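Local coordinates for protein glycosyl hydrolase (PDB 7LR8) that probably hydrolyses the beta-1,4 bond of the Man-GlcNAc core disaccharide of N-glycans, as a family 5 glycoside hydrolase from a soil streptomycete, at residues L35-A40 with Q328-K333; A137-A140 with N144-G147; H213-R216 with V220-V223. The protein carries 1 engineered substitution. All coordinates share one frame; numbering follows the deposited sequence.

Contact 1. Residues L35-A40 with Q328-K333. With SO4 (sulfate ion), chain J; SO4 (sulfate ion), chain I.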
loop_
_atom_site.group_PDB
_atom_site.type_symbol
_atom_site.label_atom_id
_atom_site.label_comp_id
_atom_site.label_asym_id
_atom_site.label_seq_id
_atom_site.Cartn_x
_atom_site.Cartn_y
_atom_site.Cartn_z
ATOM N N LEU B 35 -6.344 -4.595 22.728
ATOM C CA LEU B 35 -6.995 -5.865 23.043
ATOM C C LEU B 35 -8.290 -5.671 23.827
ATOM O O LEU B 35 -9.237 -6.446 23.651
ATOM C CB LEU B 35 -6.027 -6.767 23.810
ATOM C CG LEU B 35 -6.435 -8.221 24.062
ATOM C CD1 LEU B 35 -6.782 -8.933 22.755
ATOM C CD2 LEU B 35 -5.310 -8.958 24.801
ATOM N N ASP B 36 -8.360 -4.654 24.693
ATOM C CA ASP B 36 -9.589 -4.417 25.445
ATOM C C ASP B 36 -10.727 -4.000 24.523
ATOM O O ASP B 36 -11.889 -4.362 24.759
ATOM C CB ASP B 36 -9.356 -3.364 26.522
ATOM C CG ASP B 36 -8.560 -3.908 27.693
ATOM O OD1 ASP B 36 -8.661 -5.122 27.959
ATOM O OD2 ASP B 36 -7.826 -3.128 28.331
ATOM N N ALA B 37 -10.412 -3.233 23.469
ATOM C CA ALA B 37 -11.427 -2.887 22.478
ATOM C C ALA B 37 -11.869 -4.117 21.697
ATOM O O ALA B 37 -13.057 -4.275 21.393
ATOM C CB ALA B 37 -10.901 -1.803 21.533
ATOM N N VAL B 38 -10.930 -5.004 21.374
ATOM C CA VAL B 38 -11.291 -6.262 20.727
ATOM C C VAL B 38 -12.167 -7.108 21.648
ATOM O O VAL B 38 -13.167 -7.696 21.215
ATOM C CB VAL B 38 -10.013 -7.008 20.303
ATOM C CG1 VAL B 38 -10.325 -8.447 19.950
ATOM C CG2 VAL B 38 -9.350 -6.275 19.135
ATOM N N ARG B 39 -11.817 -7.171 22.935
ATOM C CA ARG B 39 -12.615 -7.947 23.884
ATOM C C ARG B 39 -14.041 -7.414 23.982
ATOM O O ARG B 39 -15.006 -8.190 24.001
ATOM C CB ARG B 39 -11.946 -7.933 25.255
ATOM C CG ARG B 39 -10.729 -8.849 25.382
ATOM C CD ARG B 39 -9.899 -8.426 26.589
ATOM N NE ARG B 39 -8.840 -9.379 26.915
ATOM C CZ ARG B 39 -7.668 -9.034 27.435
ATOM N NH1 ARG B 39 -7.397 -7.754 27.666
ATOM N NH2 ARG B 39 -6.760 -9.963 27.710
ATOM N N ALA B 40 -14.198 -6.089 24.054
ATOM C CA ALA B 40 -15.540 -5.513 24.124
ATOM C C ALA B 40 -16.321 -5.791 22.845
ATOM O O ALA B 40 -17.523 -6.081 22.895
ATOM C CB ALA B 40 -15.447 -4.012 24.387
ATOM N N GLN B 328 -21.459 1.270 15.915
ATOM C CA GLN B 328 -20.108 1.651 16.310
ATOM C C GLN B 328 -19.923 1.606 17.820
ATOM O O GLN B 328 -18.849 1.237 18.309
ATOM C CB GLN B 328 -19.807 3.050 15.783
ATOM C CG GLN B 328 -19.109 3.007 14.471
ATOM C CD GLN B 328 -17.663 2.650 14.643
ATOM O OE1 GLN B 328 -16.944 3.295 15.409
ATOM N NE2 GLN B 328 -17.220 1.607 13.945
ATOM N N ASP B 329 -20.944 2.005 18.579
ATOM C CA ASP B 329 -20.874 1.926 20.030
ATOM C C ASP B 329 -21.408 0.606 20.569
ATOM O O ASP B 329 -21.778 0.541 21.743
ATOM C CB ASP B 329 -21.612 3.106 20.672
ATOM C CG ASP B 329 -22.883 3.476 19.937
ATOM O OD1 ASP B 329 -23.759 2.602 19.775
ATOM O OD2 ASP B 329 -23.012 4.648 19.524
ATOM N N ARG B 330 -21.468 -0.434 19.727
ATOM C CA ARG B 330 -21.748 -1.815 20.130
ATOM C C ARG B 330 -23.188 -2.015 20.598
ATOM O O ARG B 330 -23.453 -2.818 21.495
ATOM C CB ARG B 330 -20.769 -2.295 21.206
ATOM C CG ARG B 330 -19.305 -2.168 20.774
ATOM C CD ARG B 330 -18.369 -2.658 21.857
ATOM N NE ARG B 330 -16.967 -2.475 21.505
ATOM C CZ ARG B 330 -16.180 -1.531 22.010
ATOM N NH1 ARG B 330 -16.652 -0.668 22.902
ATOM N NH2 ARG B 330 -14.910 -1.459 21.636
ATOM N N ARG B 331 -24.135 -1.309 19.992
ATOM C CA ARG B 331 -25.542 -1.522 20.291
ATOM C C ARG B 331 -26.165 -2.398 19.211
ATOM O O ARG B 331 -25.814 -2.293 18.032
ATOM C CB ARG B 331 -26.287 -0.193 20.415
ATOM C CG ARG B 331 -25.639 0.751 21.410
ATOM C CD ARG B 331 -26.636 1.730 22.002
ATOM N NE ARG B 331 -26.985 1.373 23.375
ATOM C CZ ARG B 331 -28.138 0.818 23.736
ATOM N NH1 ARG B 331 -29.066 0.560 22.824
ATOM N NH2 ARG B 331 -28.368 0.524 25.009
ATOM N N VAL B 332 -27.071 -3.281 19.626
ATOM C CA VAL B 332 -27.683 -4.223 18.696
ATOM C C VAL B 332 -28.641 -3.480 17.776
ATOM O O VAL B 332 -29.547 -2.767 18.235
ATOM C CB VAL B 332 -28.399 -5.346 19.458
ATOM C CG1 VAL B 332 -28.979 -6.368 18.480
ATOM C CG2 VAL B 332 -27.431 -6.015 20.426
ATOM N N LYS B 333 -28.455 -3.659 16.483
ATOM C CA LYS B 333 -29.278 -3.094 15.427
ATOM C C LYS B 333 -30.431 -4.039 15.123
ATOM O O LYS B 333 -30.391 -5.220 15.491
ATOM C CB LYS B 333 -28.428 -2.870 14.171
ATOM C CG LYS B 333 -27.309 -1.866 14.348
ATOM C CD LYS B 333 -26.343 -1.865 13.154
ATOM C CE LYS B 333 -27.014 -1.381 11.882
ATOM N NZ LYS B 333 -26.152 -1.531 10.671
HETATM S S SO4 J . -13.355 1.344 22.891
HETATM O O1 SO4 J . -12.078 1.983 23.200
HETATM O O2 SO4 J . -13.493 0.135 23.698
HETATM O O3 SO4 J . -14.449 2.263 23.197
HETATM O O4 SO4 J . -13.396 1.000 21.472
HETATM S S SO4 I . -4.420 -8.426 30.196
HETATM O O1 SO4 I . -3.127 -7.748 30.249
HETATM O O2 SO4 I . -4.451 -9.491 31.194
HETATM O O3 SO4 I . -5.485 -7.467 30.476
HETATM O O4 SO4 I . -4.614 -8.992 28.864
#
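R330 NH2 meets helix 35-46 and a sulfate at once, with a weak bond to the carbonyl oxygen of A37 and two better ones to the anion. The sulfate bonds run from R330 NH2 to O4 at 2.9 Å and to O2 at 3.0 Å, and R330 NH1 adds a long, weak one to O2. On the helix side, R330 NH2 stands 3.4 Å from A37 O, with the N-H bent to 129° and the oxygen lying obliquely to the guanidinium. The flat group rests on A40, whose CB sits over the centre of one face, 3.5 Å from R330 CZ, while the sulfate comes in at the edge. An extended chain from CG to NE, with CG anti to the carbonyl carbon (chi1 -56°), carries the charge from the loop across to the helix. The stronger tie is the salt bridge of R330 NE with D41, the next residue of the helix, so the D41 carboxylate and the sulfate share the R330 cation. N24 ND2 also bonds a sulfate; such ions probably come from the crystallisation liquor.

Farther round the helix, R39 turns back within its own turn. R39 NH1 makes a salt bridge to D36 OD1 at 2.9 Å, on the syn side but tilted well out of the carboxylate plane, and R39 NH2 gives a straight 2.6 Å bond to O4 of the second sulfate. L35 CD2 lies against one face of this guanidinium, offset toward its rim.

The contact is at the surface. It joins helix 35-46, which follows strand 15-19 of the barrel, to the loop between strand 298-304 and helix 334-349; V38, on the buried side, packs on L80 of helix 71-86.

Contact 2. Residues A137-A140 with N144-G147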
loop_
_atom_site.group_PDB
_atom_site.type_symbol
_atom_site.label_atom_id
_atom_site.label_comp_id
_atom_site.label_asym_id
_atom_site.label_seq_id
_atom_site.Cartn_x
_atom_site.Cartn_y
_atom_site.Cartn_z
ATOM N N ALA B 137 0.892 -21.908 11.553
ATOM C CA ALA B 137 1.701 -22.555 12.580
ATOM C C ALA B 137 1.577 -21.836 13.919
ATOM O O ALA B 137 1.584 -22.473 14.983
ATOM C CB ALA B 137 3.172 -22.618 12.129
ATOM N N ALA B 138 1.487 -20.503 13.887
ATOM C CA ALA B 138 1.412 -19.728 15.118
ATOM C C ALA B 138 0.091 -19.923 15.841
ATOM O O ALA B 138 0.020 -19.701 17.057
ATOM C CB ALA B 138 1.592 -18.239 14.807
ATOM N N LEU B 139 -0.948 -20.325 15.122
ATOM C CA LEU B 139 -2.267 -20.512 15.708
ATOM C C LEU B 139 -2.615 -21.979 15.923
ATOM O O LEU B 139 -3.658 -22.274 16.513
ATOM C CB LEU B 139 -3.322 -19.836 14.826
ATOM C CG LEU B 139 -3.178 -18.319 14.668
ATOM C CD1 LEU B 139 -4.274 -17.784 13.788
ATOM C CD2 LEU B 139 -3.174 -17.604 16.024
ATOM N N ALA B 140 -1.721 -22.897 15.537
ATOM C CA ALA B 140 -2.057 -24.320 15.536
ATOM C C ALA B 140 -2.315 -24.864 16.936
ATOM O O ALA B 140 -3.097 -25.812 17.093
ATOM C CB ALA B 140 -0.945 -25.121 14.856
ATOM N N ASN B 144 -9.393 -23.327 19.454
ATOM C CA ASN B 144 -10.491 -22.655 18.772
ATOM C C ASN B 144 -10.098 -22.139 17.392
ATOM O O ASN B 144 -10.922 -21.506 16.727
ATOM C CB ASN B 144 -11.014 -21.494 19.620
ATOM C CG ASN B 144 -10.042 -20.342 19.675
ATOM O OD1 ASN B 144 -8.853 -20.526 19.955
ATOM N ND2 ASN B 144 -10.526 -19.145 19.354
ATOM N N PHE B 145 -8.870 -22.384 16.947
ATOM C CA PHE B 145 -8.457 -22.023 15.594
ATOM C C PHE B 145 -9.050 -23.017 14.601
ATOM O O PHE B 145 -8.719 -24.208 14.626
ATOM C CB PHE B 145 -6.929 -21.993 15.514
ATOM C CG PHE B 145 -6.376 -21.765 14.137
ATOM C CD1 PHE B 145 -6.732 -20.643 13.395
ATOM C CD2 PHE B 145 -5.455 -22.655 13.599
ATOM C CE1 PHE B 145 -6.186 -20.426 12.130
ATOM C CE2 PHE B 145 -4.914 -22.446 12.331
ATOM C CZ PHE B 145 -5.271 -21.329 11.600
ATOM N N LEU B 146 -9.930 -22.523 13.734
ATOM C CA LEU B 146 -10.583 -23.374 12.746
ATOM C C LEU B 146 -9.633 -23.726 11.615
ATOM O O LEU B 146 -9.566 -24.882 11.188
ATOM C CB LEU B 146 -11.821 -22.675 12.178
ATOM C CG LEU B 146 -13.028 -22.460 13.080
ATOM C CD1 LEU B 146 -14.010 -21.505 12.401
ATOM C CD2 LEU B 146 -13.678 -23.794 13.381
ATOM N N GLY B 147 -8.912 -22.736 11.104
ATOM C CA GLY B 147 -8.038 -22.927 9.969
ATOM C C GLY B 147 -7.936 -21.623 9.205
ATOM O O GLY B 147 -8.376 -20.578 9.678
#
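L139 and F145 meet where helix 122-139 gives way, through a short turn, to strand 145-152, one of the alpha-to-beta connections of the (beta/alpha)8 barrel expected of a family 5 glycoside hydrolase. No hydrogen bond crosses between 137-140 and 144-147; the join is apolar and buried.

Followed outward, F145 begins with CB, 3.4 Å from the carbonyl oxygen of L139. Its CG is turned anti to the backbone N (chi1 174°), which brings the ring from the strand against the end of the helix. CG lies close to both L139 O and L139 CB, and CD2 keeps to the same oxygen, also at 3.4 Å. On the other branch CD1 and CE1 run under the leucine, CE1 coming 3.7 Å from L139 CD1. CE2 and CZ, at the far end, still have L139 CB as their neighbour across the contact. The whole ring is thus laid beneath one methylene: L139 CB stands 3.6 Å from the ring centroid and only 9° off the normal, a CH-pi contact over the face. The two side chains cross at about a right angle.

L139 also packs on L77, A78 and T81 of helix 71-86 and on V93 of the neighbouring strand 90-94, so it fills the layer between helices and barrel, and A188 closes on F145 from a loop. N144 holds the start of the strand by bonding T81 O and L89 O through ND2. The opposite face of the F145 ring is taken by its own strand, where G147 N sits 3.7 Å above the plane, over its centre.

Contact 3. Residues H213-R216 with V220-V223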
loop_
_atom_site.group_PDB
_atom_site.type_symbol
_atom_site.label_atom_id
_atom_site.label_comp_id
_atom_site.label_asym_id
_atom_site.label_seq_id
_atom_site.Cartn_x
_atom_site.Cartn_y
_atom_site.Cartn_z
ATOM N N HIS B 213 -12.768 -24.880 -9.165
ATOM C CA HIS B 213 -11.767 -24.532 -8.154
ATOM C C HIS B 213 -12.407 -24.396 -6.778
ATOM O O HIS B 213 -11.858 -24.877 -5.778
ATOM C CB HIS B 213 -11.058 -23.218 -8.495
ATOM C CG HIS B 213 -10.245 -23.235 -9.755
ATOM N ND1 HIS B 213 -10.066 -22.103 -10.521
ATOM C CD2 HIS B 213 -9.522 -24.212 -10.355
ATOM C CE1 HIS B 213 -9.295 -22.388 -11.554
ATOM N NE2 HIS B 213 -8.948 -23.659 -11.476
ATOM N N SER B 214 -13.555 -23.714 -6.704
ATOM C CA SER B 214 -14.187 -23.461 -5.411
ATOM C C SER B 214 -14.706 -24.747 -4.774
ATOM O O SER B 214 -14.637 -24.916 -3.550
ATOM C CB SER B 214 -15.327 -22.456 -5.578
ATOM O OG SER B 214 -14.815 -21.142 -5.762
ATOM N N ALA B 215 -15.225 -25.666 -5.585
ATOM C CA ALA B 215 -15.861 -26.876 -5.085
ATOM C C ALA B 215 -14.924 -28.077 -5.029
ATOM O O ALA B 215 -15.295 -29.106 -4.453
ATOM C CB ALA B 215 -17.086 -27.220 -5.950
ATOM N N ARG B 216 -13.723 -27.983 -5.598
ATOM C CA ARG B 216 -12.827 -29.131 -5.634
ATOM C C ARG B 216 -11.439 -28.869 -5.063
ATOM O O ARG B 216 -10.634 -29.807 -4.991
ATOM C CB ARG B 216 -12.693 -29.653 -7.075
ATOM C CG ARG B 216 -14.023 -30.075 -7.666
ATOM C CD ARG B 216 -13.927 -30.424 -9.145
ATOM N NE ARG B 216 -15.259 -30.480 -9.746
ATOM C CZ ARG B 216 -15.498 -30.607 -11.048
ATOM N NH1 ARG B 216 -14.493 -30.695 -11.913
ATOM N NH2 ARG B 216 -16.752 -30.645 -11.487
ATOM N N VAL B 220 -13.834 -27.065 2.138
ATOM C CA VAL B 220 -15.265 -26.826 1.973
ATOM C C VAL B 220 -15.409 -25.749 0.908
ATOM O O VAL B 220 -14.462 -25.023 0.606
ATOM C CB VAL B 220 -15.956 -26.392 3.293
ATOM C CG1 VAL B 220 -15.744 -27.432 4.399
ATOM C CG2 VAL B 220 -15.452 -25.030 3.748
ATOM N N THR B 221 -16.603 -25.653 0.320
ATOM C CA THR B 221 -16.863 -24.595 -0.653
ATOM C C THR B 221 -17.342 -23.351 0.081
ATOM O O THR B 221 -18.289 -23.421 0.871
ATOM C CB THR B 221 -17.919 -25.020 -1.673
ATOM O OG1 THR B 221 -17.541 -26.259 -2.274
ATOM C CG2 THR B 221 -18.075 -23.960 -2.754
ATOM N N ALA B 222 -16.704 -22.213 -0.181
ATOM C CA ALA B 222 -17.125 -20.956 0.415
ATOM C C ALA B 222 -17.864 -20.129 -0.625
ATOM O O ALA B 222 -17.386 -19.975 -1.751
ATOM C CB ALA B 222 -15.928 -20.181 0.966
ATOM N N VAL B 223 -19.038 -19.623 -0.258
ATOM C CA VAL B 223 -19.780 -18.700 -1.111
ATOM C C VAL B 223 -20.041 -17.417 -0.334
ATOM O O VAL B 223 -20.234 -17.429 0.891
ATOM C CB VAL B 223 -21.108 -19.303 -1.623
ATOM C CG1 VAL B 223 -20.828 -20.472 -2.570
ATOM C CG2 VAL B 223 -21.979 -19.744 -0.465
HETATM O O HOH W 1 -14.325 -22.424 -2.049
HETATM O O HOH W 2 -14.944 -20.052 -3.287
#
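A215 and T221 bring the end of helix 211-216 and the start of strand 221-225 together, with their CA atoms 5.1 Å apart and three residues making the turn between the two segments. Strand 221-225 lies beside 264-269, and its A222 touches L194 and A196 of strand 194-196, consistent with closure of the barrel; the short helix packs close to the first residues of the strand.

T221 does the direct touching. Its OG1 lies 3.3 Å from A215 CA and approaches S214 O at 3.4 Å, a weak approach at most. R262 is the stronger polar partner: its NE bonds T221 OG1 and its NH2 bonds S214 O, so one guanidinium reaches both oxygens. With T221 CG2 anti to the backbone N, that methyl comes 3.7 Å from S214 O and also faces the CB of that serine, 4.2 Å away. A valine in place of this threonine would probably leave R262 NE without its hydroxyl partner and the guanidinium less firmly placed.

Two waters complete the join. One lies 2.9 Å from S214 O and accepts from A222 N; the other bonds S214 OG at 2.7 Å and donates to A222 O. Both polar groups of A222 thus face the serine through water. W202 packs on S214, T221 and V223.

Chemically, little of this buried join depends on a direct bond between helix and strand: arginine and water supply its polar links, R262 bonding S214 O and a water sitting within bonding distance of the same oxygen.

Overall arrangement
Contacts 2 and 3 both reach the eight-stranded parallel sheet, through strands 145-152 and 221-225, and each ties a helix to the strand that follows it; their centres lie 21 Å apart and their nearest atoms about 9 Å. Contact 1 joins pieces far apart in sequence, and both others fall between its segments along the chain; its centre is 24 Å from that of contact 2 and 32 Å from that of contact 3. In contact 3 the S214 side chain is about 12 Å from the bound GlcNAc, about 14 Å from the mannose, and about 10 Å from the side chain of the engineered A153. Contacts 1 and 2 lie away from the sugar site.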